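Local coordinates for protein dihydroneopterin aldolase (PDB 3V9O) that belongs to the dihydroneopterin aldolase family and binds guanine in pockets built where two subunits of its four-chain assembly meet, at residues Gly89-Leu93 with Gln94-Cys98; Ser104-His108 with Asp109-Ala113; Asp67-Arg70 with Glu71-Asp74. One frame throughout, in Å; residues are numbered along the deposited sequence.

Contact 1 (Gly89-Leu93 with Gln94-Cys98). With GUN (guanine), chain G; SO4 (sulfate ion), chain H.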
loop_
_atom_site.group_PDB
_atom_site.type_symbol
_atom_site.label_atom_id
_atom_site.label_comp_id
_atom_site.label_asym_id
_atom_site.label_seq_id
_atom_site.Cartn_x
_atom_site.Cartn_y
_atom_site.Cartn_z
ATOM N N GLY A 89 -15.932 -23.833 -13.429
ATOM C CA GLY A 89 -15.385 -25.071 -12.919
ATOM C C GLY A 89 -14.081 -25.454 -13.608
ATOM O O GLY A 89 -13.601 -24.770 -14.524
ATOM N N HIS A 90 -13.483 -26.539 -13.139
ATOM C CA HIS A 90 -12.288 -27.095 -13.781
ATOM C C HIS A 90 -11.044 -26.217 -13.803
ATOM O O HIS A 90 -10.212 -26.327 -14.715
ATOM C CB HIS A 90 -12.626 -27.572 -15.210
ATOM C CG HIS A 90 -13.850 -28.436 -15.285
ATOM N ND1 HIS A 90 -15.053 -27.987 -15.792
ATOM C CD2 HIS A 90 -14.063 -29.715 -14.893
ATOM C CE1 HIS A 90 -15.950 -28.956 -15.721
ATOM N NE2 HIS A 90 -15.376 -30.015 -15.178
ATOM N N ILE A 91 -10.892 -25.361 -12.795
ATOM C CA ILE A 91 -9.718 -24.491 -12.652
ATOM C C ILE A 91 -8.664 -25.190 -11.763
ATOM O O ILE A 91 -8.939 -25.562 -10.608
ATOM C CB ILE A 91 -10.223 -23.143 -12.094
ATOM C CG1 ILE A 91 -11.201 -22.536 -13.117
ATOM C CG2 ILE A 91 -9.088 -22.157 -11.790
ATOM C CD1 ILE A 91 -12.266 -21.573 -12.518
ATOM N N HIS A 92 -7.454 -25.379 -12.305
ATOM C CA HIS A 92 -6.278 -25.870 -11.580
ATOM C C HIS A 92 -5.281 -24.799 -11.051
ATOM O O HIS A 92 -4.858 -24.840 -9.887
ATOM C CB HIS A 92 -5.533 -26.845 -12.456
ATOM C CG HIS A 92 -6.388 -27.994 -12.877
ATOM N ND1 HIS A 92 -6.376 -29.202 -12.216
ATOM C CD2 HIS A 92 -7.348 -28.088 -13.829
ATOM C CE1 HIS A 92 -7.249 -30.016 -12.792
ATOM N NE2 HIS A 92 -7.853 -29.364 -13.770
ATOM N N LEU A 93 -4.931 -23.834 -11.895
ATOM C CA LEU A 93 -3.960 -22.802 -11.530
ATOM C C LEU A 93 -4.609 -21.494 -11.158
ATOM O O LEU A 93 -5.626 -21.076 -11.753
ATOM C CB LEU A 93 -3.046 -22.530 -12.746
ATOM C CG LEU A 93 -2.263 -23.681 -13.296
ATOM C CD1 LEU A 93 -1.490 -23.221 -14.531
ATOM C CD2 LEU A 93 -1.341 -24.135 -12.210
ATOM N N GLN A 94 -4.004 -20.761 -10.221
ATOM C CA GLN A 94 -4.448 -19.406 -9.907
ATOM C C GLN A 94 -4.363 -18.516 -11.144
ATOM O O GLN A 94 -5.264 -17.698 -11.341
ATOM C CB GLN A 94 -3.612 -18.786 -8.781
ATOM C CG GLN A 94 -3.865 -19.459 -7.419
ATOM C CD GLN A 94 -3.495 -18.534 -6.271
ATOM O OE1 GLN A 94 -3.891 -17.380 -6.220
ATOM N NE2 GLN A 94 -2.713 -19.034 -5.301
ATOM N N GLU A 95 -3.337 -18.653 -11.977
ATOM C CA GLU A 95 -3.230 -17.848 -13.194
ATOM C C GLU A 95 -4.450 -18.021 -14.074
ATOM O O GLU A 95 -4.922 -17.046 -14.641
ATOM C CB GLU A 95 -2.008 -18.234 -14.018
ATOM C CG GLU A 95 -0.660 -17.747 -13.432
ATOM C CD GLU A 95 -0.079 -18.630 -12.322
ATOM O OE1 GLU A 95 -0.745 -19.518 -11.737
ATOM O OE2 GLU A 95 1.110 -18.428 -12.027
ATOM N N THR A 96 -4.962 -19.238 -14.174
ATOM C CA THR A 96 -6.147 -19.462 -15.031
ATOM C C THR A 96 -7.332 -18.630 -14.543
ATOM O O THR A 96 -7.984 -17.950 -15.335
ATOM C CB THR A 96 -6.463 -20.909 -15.064
ATOM O OG1 THR A 96 -5.350 -21.598 -15.665
ATOM C CG2 THR A 96 -7.707 -21.196 -15.876
ATOM N N LEU A 97 -7.570 -18.593 -13.244
ATOM C CA LEU A 97 -8.683 -17.831 -12.700
ATOM C C LEU A 97 -8.401 -16.355 -12.787
ATOM O O LEU A 97 -9.295 -15.592 -13.215
ATOM C CB LEU A 97 -8.873 -18.266 -11.238
ATOM C CG LEU A 97 -9.985 -17.493 -10.504
ATOM C CD1 LEU A 97 -11.330 -17.688 -11.117
ATOM C CD2 LEU A 97 -10.018 -17.898 -8.973
ATOM N N CYS A 98 -7.220 -15.918 -12.384
ATOM C CA CYS A 98 -6.907 -14.515 -12.380
ATOM C C CYS A 98 -6.988 -13.908 -13.779
ATOM O O CYS A 98 -7.574 -12.824 -13.936
ATOM C CB CYS A 98 -5.497 -14.364 -11.788
ATOM S SG CYS A 98 -5.034 -12.655 -11.421
HETATM N N9 GUN G . 2.137 -24.087 -7.540
HETATM C C8 GUN G . 1.030 -24.788 -7.083
HETATM N N7 GUN G . -0.188 -24.231 -7.525
HETATM C C5 GUN G . 0.242 -23.196 -8.334
HETATM C C6 GUN G . -0.516 -22.195 -9.104
HETATM O O6 GUN G . -1.754 -22.143 -9.185
HETATM N N1 GUN G . 0.245 -21.260 -9.804
HETATM C C2 GUN G . 1.635 -21.202 -9.719
HETATM N N2 GUN G . 2.314 -20.200 -10.371
HETATM N N3 GUN G . 2.368 -22.146 -8.986
HETATM C C4 GUN G . 1.612 -23.090 -8.320
HETATM S S SO4 H . -15.759 -28.501 -10.378
HETATM O O1 SO4 H . -15.893 -29.959 -10.311
HETATM O O2 SO4 H . -16.660 -27.968 -11.402
HETATM O O3 SO4 H . -16.117 -27.946 -9.070
HETATM O O4 SO4 H . -14.384 -28.128 -10.734
#
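Leu-93 sits at the N-cap of helix 94-106, and its carbonyl O draws weak hydrogen bonds from Thr-96 N at 3.1 Å (123° at the hydrogen) and from Leu-97 N at 3.5 Å (157°), so the incoming loop is joined to the first helical turn by two imperfect bonds. Ile-91 adds apolar contact: its CG2 branch, anti to the backbone N, meets Leu-97 CB at 3.9 Å, and the two side chains cross at about a right angle. Thr-96 OG1 lies near Leu-93 CB, but the hydroxyl is bonded to Asp-67 of the second subunit, whose carboxylate also takes the backbone N-H groups of His-92 and Leu-93. This is the T-fold arrangement, with helices packed on an antiparallel sheet and the ligand pocket at a subunit interface. Guanine is gripped here at three points. Gln-94 N, at the helix start, donates to O6 of guanine over 2.8 Å. The carboxylate of Glu-95, folded back by a bend at chi2 (82°), takes two donors side by side: OE1 receives guanine N1 at 2.8 Å and OE2 receives guanine N2 at 2.7 Å, which fixes the rotation of the base against it. Leu-93 CD2 stands over the C6-O6 bond at the rim of one face, 3.6 Å from guanine O6. The Gln-94 amide bonds other partners, OE1 to Thr-118 OG1 and NE2 to Val-130 O and Tyr-75 OH of the second subunit.

Contact 2 (Ser104-His108 with Asp109-Ala113). With EDO (1,2-ethanediol), chain B.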
loop_
_atom_site.group_PDB
_atom_site.type_symbol
_atom_site.label_atom_id
_atom_site.label_comp_id
_atom_site.label_asym_id
_atom_site.label_seq_id
_atom_site.Cartn_x
_atom_site.Cartn_y
_atom_site.Cartn_z
ATOM N N SER A 104 -12.409 -10.927 -18.638
ATOM C CA SER A 104 -13.828 -10.616 -18.569
ATOM C C SER A 104 -14.071 -9.145 -18.286
ATOM O O SER A 104 -14.913 -8.514 -18.939
ATOM C CB SER A 104 -14.451 -11.512 -17.475
ATOM O OG SER A 104 -15.815 -11.188 -17.300
ATOM N N LEU A 105 -13.360 -8.590 -17.307
ATOM C CA LEU A 105 -13.624 -7.211 -16.901
ATOM C C LEU A 105 -13.091 -6.177 -17.917
ATOM O O LEU A 105 -13.662 -5.080 -18.017
ATOM C CB LEU A 105 -12.980 -6.965 -15.510
ATOM C CG LEU A 105 -13.861 -7.601 -14.420
ATOM C CD1 LEU A 105 -13.038 -7.581 -13.142
ATOM C CD2 LEU A 105 -15.202 -6.909 -14.210
ATOM N N LEU A 106 -12.039 -6.517 -18.664
ATOM C CA LEU A 106 -11.557 -5.646 -19.734
ATOM C C LEU A 106 -12.536 -5.595 -20.871
ATOM O O LEU A 106 -12.455 -4.671 -21.683
ATOM C CB LEU A 106 -10.239 -6.152 -20.282
ATOM C CG LEU A 106 -9.092 -5.816 -19.362
ATOM C CD1 LEU A 106 -7.895 -6.730 -19.776
ATOM C CD2 LEU A 106 -8.717 -4.324 -19.376
ATOM N N ALA A 107 -13.474 -6.543 -20.990
ATOM C CA ALA A 107 -14.317 -6.629 -22.190
ATOM C C ALA A 107 -15.526 -5.700 -22.112
ATOM O O ALA A 107 -16.665 -6.097 -22.352
ATOM C CB ALA A 107 -14.754 -8.104 -22.429
ATOM N N HIS A 108 -15.292 -4.429 -21.751
ATOM C CA HIS A 108 -16.351 -3.440 -21.527
ATOM C C HIS A 108 -15.806 -2.123 -22.052
ATOM O O HIS A 108 -14.650 -1.752 -21.771
ATOM C CB HIS A 108 -16.728 -3.312 -20.063
ATOM C CG HIS A 108 -17.289 -4.560 -19.485
ATOM N ND1 HIS A 108 -18.599 -4.969 -19.688
ATOM C CD2 HIS A 108 -16.666 -5.560 -18.822
ATOM C CE1 HIS A 108 -18.757 -6.166 -19.133
ATOM N NE2 HIS A 108 -17.598 -6.544 -18.600
ATOM N N ASP A 109 -16.595 -1.407 -22.835
ATOM C CA ASP A 109 -16.140 -0.166 -23.434
ATOM C C ASP A 109 -15.644 0.875 -22.420
ATOM O O ASP A 109 -14.750 1.670 -22.714
ATOM C CB ASP A 109 -17.255 0.429 -24.244
ATOM C CG ASP A 109 -17.565 -0.398 -25.477
ATOM O OD1 ASP A 109 -18.416 -1.261 -25.344
ATOM O OD2 ASP A 109 -16.998 -0.135 -26.544
ATOM N N ALA A 110 -16.270 0.935 -21.248
ATOM C CA ALA A 110 -15.918 2.012 -20.320
ATOM C C ALA A 110 -14.825 1.583 -19.354
ATOM O O ALA A 110 -14.576 2.366 -18.400
ATOM C CB ALA A 110 -17.178 2.481 -19.583
ATOM N N VAL A 111 -14.203 0.393 -19.516
ATOM C CA VAL A 111 -13.096 -0.015 -18.663
ATOM C C VAL A 111 -11.781 0.297 -19.390
ATOM O O VAL A 111 -11.526 -0.206 -20.516
ATOM C CB VAL A 111 -13.235 -1.487 -18.306
ATOM C CG1 VAL A 111 -11.997 -1.996 -17.563
ATOM C CG2 VAL A 111 -14.516 -1.700 -17.411
ATOM N N ARG A 112 -10.925 1.103 -18.767
ATOM C CA ARG A 112 -9.601 1.466 -19.262
ATOM C C ARG A 112 -8.553 0.470 -18.802
ATOM O O ARG A 112 -7.595 0.183 -19.505
ATOM C CB ARG A 112 -9.258 2.833 -18.719
ATOM C CG ARG A 112 -7.806 3.310 -18.832
ATOM C CD ARG A 112 -7.526 3.802 -20.233
ATOM N NE ARG A 112 -8.520 4.744 -20.784
ATOM C CZ ARG A 112 -8.566 6.058 -20.516
ATOM N NH1 ARG A 112 -7.670 6.618 -19.698
ATOM N NH2 ARG A 112 -9.507 6.818 -21.091
ATOM N N ALA A 113 -8.686 -0.050 -17.560
ATOM C CA ALA A 113 -7.671 -0.943 -16.992
ATOM C C ALA A 113 -8.260 -1.777 -15.880
ATOM O O ALA A 113 -9.302 -1.355 -15.302
ATOM C CB ALA A 113 -6.482 -0.163 -16.432
HETATM C C1 EDO B . -12.570 4.205 -22.563
HETATM O O1 EDO B . -11.738 5.367 -22.746
HETATM C C2 EDO B . -11.749 3.120 -21.878
HETATM O O2 EDO B . -10.413 2.973 -22.420
#
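Val-111 and His-108 close a type I beta turn through the single backbone hydrogen bond between the two segments: Val-111 N reaches His-108 O at 3.1 Å with a nearly straight N-H (165°). The donor stands 58° out of the carbonyl plane, so the bond does not lie on a lone pair. Just before it, Ala-107 is the centre of an inverse gamma turn, marked by a weak bond from His-108 N to Leu-106 O, and two tight turns in succession thus bring the chain round from helix 94-106 toward strand 113-120.

The apolar contacts converge on Val-111. Its CG1 (anti to the backbone N, chi1 173°) and its CG2 each lie 3.5 Å from Leu-105 O, so the isopropyl group sits with both methyls against the oxygen end of that carbonyl. CG2 also meets His-108 CB at 3.8 Å and comes to the imidazole obliquely, while Leu-106 CD2 lies 4.4 Å from Val-111 CG1 and 4.3 Å from Ala-113 CA. Leu-55 of strand 47-58 and Val-114 of strand 113-120 extend this packing into the sheet.

The polar contacts lie at Arg-112 and Lys-138. Arg-112, which with Ala-113 forms a classic beta bulge facing Phe-56, bends its chain so that NE and NH2 hold the two oxygens of an ethanediol. Lys-138 NZ binds both Leu-106 O and Val-111 O; the ammonium probably offsets the partial negative charge of the helix-end carbonyl of Leu-106, and it ties that carbonyl to Val-111 O. Between the two segments the chemistry is one backbone bond and methyl packing, while the charge of Arg-112 is met outside them by Asp-21.

Contact 3 (Asp67-Arg70 with Glu71-Asp74). With GUN (guanine), chain C.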
loop_
_atom_site.group_PDB
_atom_site.type_symbol
_atom_site.label_atom_id
_atom_site.label_comp_id
_atom_site.label_asym_id
_atom_site.label_seq_id
_atom_site.Cartn_x
_atom_site.Cartn_y
_atom_site.Cartn_z
ATOM N N ASP A 67 -27.170 11.974 -10.073
ATOM C CA ASP A 67 -27.152 10.904 -9.059
ATOM C C ASP A 67 -27.930 9.656 -9.499
ATOM O O ASP A 67 -28.591 9.027 -8.685
ATOM C CB ASP A 67 -27.657 11.451 -7.720
ATOM C CG ASP A 67 -27.231 10.581 -6.514
ATOM O OD1 ASP A 67 -26.254 9.836 -6.570
ATOM O OD2 ASP A 67 -27.922 10.746 -5.485
ATOM N N LYS A 68 -27.798 9.290 -10.772
ATOM C CA LYS A 68 -28.465 8.078 -11.316
ATOM C C LYS A 68 -27.503 6.997 -11.760
ATOM O O LYS A 68 -26.455 7.273 -12.324
ATOM C CB LYS A 68 -29.356 8.468 -12.501
ATOM C CG LYS A 68 -30.600 9.205 -12.062
ATOM C CD LYS A 68 -31.405 9.721 -13.252
ATOM C CE LYS A 68 -32.548 10.697 -12.845
ATOM N NZ LYS A 68 -33.476 10.171 -11.787
ATOM N N LEU A 69 -27.836 5.744 -11.459
ATOM C CA LEU A 69 -26.973 4.625 -11.700
ATOM C C LEU A 69 -26.587 4.513 -13.184
ATOM O O LEU A 69 -25.471 4.088 -13.498
ATOM C CB LEU A 69 -27.646 3.314 -11.201
ATOM C CG LEU A 69 -26.759 2.071 -11.269
ATOM C CD1 LEU A 69 -25.413 2.152 -10.502
ATOM C CD2 LEU A 69 -27.622 0.867 -10.775
ATOM N N ARG A 70 -27.499 4.869 -14.094
ATOM C CA ARG A 70 -27.213 4.818 -15.524
ATOM C C ARG A 70 -26.056 5.731 -15.933
ATOM O O ARG A 70 -25.535 5.589 -17.028
ATOM C CB ARG A 70 -28.461 5.165 -16.357
ATOM C CG ARG A 70 -28.992 6.572 -16.106
ATOM C CD ARG A 70 -30.126 6.916 -17.066
ATOM N NE ARG A 70 -30.887 8.111 -16.689
ATOM C CZ ARG A 70 -30.416 9.365 -16.683
ATOM N NH1 ARG A 70 -29.150 9.638 -17.009
ATOM N NH2 ARG A 70 -31.234 10.363 -16.344
ATOM N N GLU A 71 -25.686 6.688 -15.076
ATOM C CA GLU A 71 -24.594 7.614 -15.379
ATOM C C GLU A 71 -23.206 7.047 -15.081
ATOM O O GLU A 71 -22.199 7.709 -15.346
ATOM C CB GLU A 71 -24.748 8.905 -14.570
ATOM C CG GLU A 71 -25.985 9.680 -14.943
ATOM C CD GLU A 71 -26.023 10.954 -14.174
ATOM O OE1 GLU A 71 -26.440 10.878 -13.017
ATOM O OE2 GLU A 71 -25.588 12.030 -14.672
ATOM N N VAL A 72 -23.142 5.890 -14.406
ATOM C CA VAL A 72 -21.856 5.320 -14.034
ATOM C C VAL A 72 -21.711 3.859 -14.448
ATOM O O VAL A 72 -22.671 3.234 -14.957
ATOM C CB VAL A 72 -21.630 5.438 -12.502
ATOM C CG1 VAL A 72 -21.750 6.860 -12.012
ATOM C CG2 VAL A 72 -22.590 4.565 -11.695
ATOM N N VAL A 73 -20.492 3.329 -14.322
ATOM C CA VAL A 73 -20.251 1.890 -14.503
ATOM C C VAL A 73 -20.620 1.205 -13.184
ATOM O O VAL A 73 -20.068 1.507 -12.150
ATOM C CB VAL A 73 -18.770 1.578 -14.858
ATOM C CG1 VAL A 73 -18.531 0.061 -14.818
ATOM C CG2 VAL A 73 -18.435 2.153 -16.256
ATOM N N ASP A 74 -21.650 0.358 -13.231
ATOM C CA ASP A 74 -22.145 -0.339 -12.031
ATOM C C ASP A 74 -21.055 -1.239 -11.455
ATOM O O ASP A 74 -20.572 -2.166 -12.128
ATOM C CB ASP A 74 -23.349 -1.165 -12.442
ATOM C CG ASP A 74 -24.128 -1.741 -11.259
ATOM O OD1 ASP A 74 -23.532 -1.992 -10.211
ATOM O OD2 ASP A 74 -25.348 -2.012 -11.467
HETATM N N9 GUN C . -24.044 -0.300 -7.960
HETATM C C8 GUN C . -24.872 -0.132 -6.859
HETATM N N7 GUN C . -24.596 1.053 -6.145
HETATM C C5 GUN C . -23.604 1.631 -6.914
HETATM C C6 GUN C . -22.850 2.884 -6.733
HETATM O O6 GUN C . -23.028 3.698 -5.813
HETATM N N1 GUN C . -21.884 3.159 -7.700
HETATM C C2 GUN C . -21.570 2.272 -8.728
HETATM N N2 GUN C . -20.548 2.574 -9.597
HETATM N N3 GUN C . -22.278 1.075 -8.909
HETATM C C4 GUN C . -23.255 0.821 -7.968
#
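Glu-71 reaches back over the turn to Lys-68: with CG anti to its own carbonyl carbon (chi1 -65°) and the chain extended beyond, OE1 accepts Lys-68 N at 3.1 Å, the donor arriving nearly along the C-O axis. Glu-66 N also binds OE1 and Val-65 N binds OE2, so backbone N-H groups grip both carboxylate oxygens. The extended chain of Arg-70 brings NH1 alongside Glu-71 CG, 3.8 Å from it. Arg-70 NH1 and Glu-71 OE2 remain 4.9 Å apart, and the salt bridge of this guanidinium is instead to Glu-66. The backbone beneath is a 3-10 turn, Glu-71 N bonding Lys-68 O at 2.9 Å and Val-72 N bonding Leu-69 O at 3.1 Å; in this T-fold chain it leads toward helix 76-87 and lines a guanine site completed by Gln-94 and Glu-95 of the third subunit. Leu-69, CG anti to the backbone N (chi1 -174°), lays CD1 over one face of the base, 3.6 Å from guanine C4, while its CD2 touches Asp-74 OD2. Asp-74 OD1 receives guanine N9 at 2.9 Å and also caps Asp-76 N, and Val-73 O takes guanine N2 at 2.8 Å.

Along the chain contact 3 comes first, then contact 1, then contact 2. Contacts 1 and 2 mark the start and end of helix 94-106, with centres 20 Å apart and nearest atoms about 7 Å apart. Contact 3, in the loop between strand 47-58 and helix 76-87, touches contact 2 directly: Ala-110 CB packs on Val-73 CG2 at 3.6 Å, and the centres are 16 Å apart. Contacts 1 and 3 lie on opposite sides of the chain's centre, 32 Å between centres. Each holds guanine, but a different molecule, so one subunit contributes half-sites to two pockets, each completed by a different neighbouring subunit of the assembly.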